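Local coordinates for SAS-6 (Leishmania major, PDB 4CKM), which probably builds the hub of the centriolar and basal-body cartwheel through self-association of its N-terminal head domain, the part present here, at residues H116-P119 / R120-V123; M125-D128 / I129-A133. All coordinates share one frame; numbering follows the deposited sequence.

Interaction 1. Residues H116-P119 / R120-V123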
# COMPACT_ATOMS: atom_id res chain seq x y z
N HIS A 116 -8.73 -16.48 -12.76
CA HIS A 116 -8.14 -17.80 -12.53
C HIS A 116 -6.80 -17.69 -11.78
O HIS A 116 -6.52 -18.49 -10.86
CB HIS A 116 -7.93 -18.52 -13.88
CG HIS A 116 -7.27 -19.87 -13.75
ND1 HIS A 116 -7.97 -21.03 -13.48
CD2 HIS A 116 -5.96 -20.24 -13.84
CE1 HIS A 116 -7.14 -22.05 -13.41
NE2 HIS A 116 -5.91 -21.60 -13.63
N GLY A 117 -5.98 -16.72 -12.18
CA GLY A 117 -4.68 -16.51 -11.60
C GLY A 117 -4.74 -16.00 -10.18
O GLY A 117 -3.89 -16.33 -9.36
N PHE A 118 -5.78 -15.23 -9.87
CA PHE A 118 -5.82 -14.53 -8.59
C PHE A 118 -5.67 -15.44 -7.35
O PHE A 118 -4.83 -15.19 -6.50
CB PHE A 118 -7.04 -13.64 -8.45
CG PHE A 118 -7.18 -13.08 -7.08
CD1 PHE A 118 -6.30 -12.12 -6.63
CD2 PHE A 118 -8.13 -13.60 -6.21
CE1 PHE A 118 -6.38 -11.63 -5.34
CE2 PHE A 118 -8.23 -13.10 -4.91
CZ PHE A 118 -7.36 -12.11 -4.48
N PRO A 119 -6.51 -16.48 -7.23
CA PRO A 119 -6.38 -17.37 -6.08
C PRO A 119 -5.09 -18.15 -6.07
O PRO A 119 -4.57 -18.43 -5.01
CB PRO A 119 -7.59 -18.30 -6.21
CG PRO A 119 -7.95 -18.26 -7.65
CD PRO A 119 -7.63 -16.87 -8.11
N ARG A 120 -4.55 -18.48 -7.23
CA ARG A 120 -3.24 -19.15 -7.27
C ARG A 120 -2.11 -18.28 -6.69
O ARG A 120 -1.25 -18.76 -5.95
CB ARG A 120 -2.89 -19.55 -8.69
CG ARG A 120 -3.42 -20.92 -9.10
CD ARG A 120 -4.69 -20.89 -9.92
NE ARG A 120 -5.37 -22.19 -9.91
CZ ARG A 120 -6.69 -22.36 -10.06
NH1 ARG A 120 -7.51 -21.33 -10.25
NH2 ARG A 120 -7.20 -23.59 -10.00
N TYR A 121 -2.13 -17.01 -7.05
CA TYR A 121 -1.15 -16.05 -6.59
C TYR A 121 -1.27 -15.91 -5.08
O TYR A 121 -0.28 -15.92 -4.35
CB TYR A 121 -1.37 -14.71 -7.32
CG TYR A 121 -1.04 -13.43 -6.57
CD1 TYR A 121 0.27 -13.15 -6.15
CD2 TYR A 121 -2.04 -12.46 -6.32
CE1 TYR A 121 0.57 -11.96 -5.49
CE2 TYR A 121 -1.75 -11.28 -5.64
CZ TYR A 121 -0.44 -11.03 -5.24
OH TYR A 121 -0.11 -9.88 -4.59
N LEU A 122 -2.49 -15.82 -4.61
CA LEU A 122 -2.72 -15.62 -3.21
C LEU A 122 -2.22 -16.83 -2.45
O LEU A 122 -1.53 -16.70 -1.43
CB LEU A 122 -4.21 -15.44 -2.98
CG LEU A 122 -4.63 -14.95 -1.61
CD1 LEU A 122 -4.06 -13.56 -1.34
CD2 LEU A 122 -6.14 -14.94 -1.55
N VAL A 123 -2.55 -18.00 -2.95
CA VAL A 123 -2.14 -19.25 -2.33
C VAL A 123 -0.59 -19.41 -2.28
O VAL A 123 -0.05 -19.87 -1.28
CB VAL A 123 -2.82 -20.45 -3.04
CG1 VAL A 123 -2.16 -21.78 -2.72
CG2 VAL A 123 -4.29 -20.49 -2.62
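His116 and Arg120 meet twice where helix 117-130 begins. The guanidinium lies flat on one face of the imidazole, the centres 3.8 Å apart and the planes turned by only 14°, with NH1 standing toward the rim of the ring. That same NH1 donates to the backbone oxygen of His116, Arg120 NH1 to His116 O being 3.1 Å with an N-H...O angle of 166°. Since the acceptor lies near the guanidinium plane, bond and stack do not compete: one uses the edge of the group, the other its face. The bend at chi2 of Arg120 (100°) turns its chain back toward the helix start, bringing CD over the imidazole in a CH-pi contact.

The His116 carbonyl is thus satisfied by a side chain, whereas the next three carbonyls take the regular i to i+4 amide bonds of an alpha-helix. Tyr121 N reaches Gly117 O at 3.0 Å, Leu122 N reaches Phe118 O at 3.1 Å, and Val123 N reaches Pro119 O at 2.9 Å. Pro119 has no N-H to give, which the first turn of a helix tolerates; at the start, the amide of Gly117 is held by Asp114 OD1. In the SAS-6 head domain this helix packs against the sheet, Pro119 and Val123 touching Leu40 of strand 39-50 and Leu122 touching Val81 of strand 76-85. Phe118 places CD1 4.3 Å from Tyr121 CD2 and meets Phe105 edge-to-face, while Tyr121 stacks on Phe163 of the second subunit.

Interaction 2. Residues M125-D128 / I129-A133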
# COMPACT_ATOMS: atom_id res chain seq x y z
N MET A 125 1.64 -17.07 -1.99
CA MET A 125 2.06 -16.25 -0.88
C MET A 125 1.71 -16.88 0.45
O MET A 125 2.54 -16.91 1.36
CB MET A 125 1.40 -14.88 -0.95
CG MET A 125 1.83 -14.04 -2.13
SD MET A 125 1.48 -12.27 -1.93
CE MET A 125 -0.30 -12.33 -1.84
N LEU A 126 0.48 -17.34 0.60
CA LEU A 126 0.06 -17.81 1.91
C LEU A 126 0.81 -19.09 2.26
O LEU A 126 1.23 -19.25 3.40
CB LEU A 126 -1.44 -18.02 1.98
CG LEU A 126 -2.28 -16.75 1.86
CD1 LEU A 126 -3.74 -17.07 1.62
CD2 LEU A 126 -2.16 -15.92 3.12
N ARG A 127 1.00 -19.96 1.28
CA ARG A 127 1.69 -21.23 1.50
C ARG A 127 3.15 -20.99 1.88
O ARG A 127 3.67 -21.68 2.73
CB ARG A 127 1.56 -22.15 0.27
CG ARG A 127 2.55 -23.30 0.21
CD ARG A 127 1.96 -24.61 -0.32
NE ARG A 127 1.23 -24.47 -1.58
CZ ARG A 127 -0.02 -24.89 -1.80
NH1 ARG A 127 -0.73 -25.50 -0.85
NH2 ARG A 127 -0.57 -24.70 -3.00
N ASP A 128 3.80 -20.01 1.27
CA ASP A 128 5.17 -19.70 1.64
C ASP A 128 5.28 -19.16 3.07
O ASP A 128 6.21 -19.47 3.80
CB ASP A 128 5.79 -18.74 0.63
CG ASP A 128 5.94 -19.37 -0.76
OD1 ASP A 128 5.98 -20.62 -0.85
OD2 ASP A 128 6.00 -18.62 -1.76
N ILE A 129 4.30 -18.38 3.48
CA ILE A 129 4.28 -17.89 4.84
C ILE A 129 4.06 -19.05 5.83
O ILE A 129 4.69 -19.11 6.87
CB ILE A 129 3.21 -16.81 5.01
CG1 ILE A 129 3.60 -15.59 4.20
CG2 ILE A 129 3.03 -16.45 6.47
CD1 ILE A 129 2.49 -14.57 4.09
N ALA A 130 3.13 -19.93 5.50
CA ALA A 130 2.89 -21.13 6.31
C ALA A 130 4.15 -21.97 6.44
O ALA A 130 4.46 -22.45 7.52
CB ALA A 130 1.78 -21.95 5.69
N ASP A 131 4.90 -22.13 5.36
CA ASP A 131 6.08 -22.99 5.37
C ASP A 131 7.27 -22.43 6.14
O ASP A 131 8.28 -23.09 6.24
CB ASP A 131 6.53 -23.29 3.93
CG ASP A 131 5.57 -24.22 3.20
OD1 ASP A 131 4.65 -24.76 3.85
OD2 ASP A 131 5.73 -24.38 1.97
N GLY A 132 7.16 -21.21 6.66
CA GLY A 132 8.31 -20.55 7.25
C GLY A 132 9.27 -20.02 6.19
O GLY A 132 10.29 -19.42 6.54
N ALA A 133 8.91 -20.18 4.91
CA ALA A 133 9.81 -19.90 3.78
C ALA A 133 9.52 -18.62 3.00
O ALA A 133 9.74 -18.59 1.79
CB ALA A 133 9.76 -21.08 2.82
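From Met125 to Ala133 the backbone runs through the last turns of helix 117-130 and leaves it at Gly132, whose positive phi (76°) ends the helical course of the chain. Regular bonds persist almost to the end: Ile129 N donates to Met125 O at 3.1 Å, Ala130 N to Leu126 O at 2.9 Å, and Asp131 N to Arg127 O at 2.9 Å. Beyond these, Ala133 N turns back to Asp128 O at 3.0 Å, a weak bond bent to 131° at the hydrogen, and Gly132 N reaches Ile129 O at 3.2 Å. With the positive phi, these two backward bonds make the exit a Schellman motif, a common way to finish an alpha-helix at a glycine.

Most of the apolar side chains face the sheet, while Arg127, Asp128 and Asp131 lie nearer the surface, though Arg127 still touches Leu41. Ile129 has CG1 beside its backbone N (chi1 -67°), a setting that lays CG1 against the preceding turn, 3.3 Å from Met125 O. It packs with Met125 on Tyr136 of strand 136-142, and with Leu126 on Leu138 of the same strand. Leu126 also touches Leu41, and Ala130 meets Thr43 and Val45, all on strand 39-50; the helix end therefore bears on the first and last strands in the sheet order, which also pair with each other. Arg127 and Asp131 run alongside each other in the same direction, with Arg127 CG 3.8 Å from Asp131 OD2. Bends at chi2 and chi3 swing the guanidinium back toward the helix start, away from Asp131, and no salt bridge forms: Arg127 NE stays 5.7 Å from Asp131 OD2. The carboxylates of Asp128 and Asp131 lie near the carbonyl end of the helix, where its dipole would be expected to disfavour negative charge.

Interactions 1 and 2 are the two ends of helix 117-130, with centres about 14 Å apart; the helix backbone runs on from one to the other, Leu126 N lying 2.9 Å from Leu122 O. Strand 39-50 is common to both: Leu41 touches Val123 from 120-123 and Leu126 and Arg127 from 125-128. Beyond it they part, the first half leaning on strand 76-85 and the second on strand 136-142. Interaction 1 is mostly buried and touches the second subunit through Tyr121, whereas interaction 2 is partly exposed and meets no other chain of the assembly. At the start side chains supplement backbone bonds (Arg120 on His116 O, Asp114 on Gly117 N); at the finish the bonds described are all backbone to backbone.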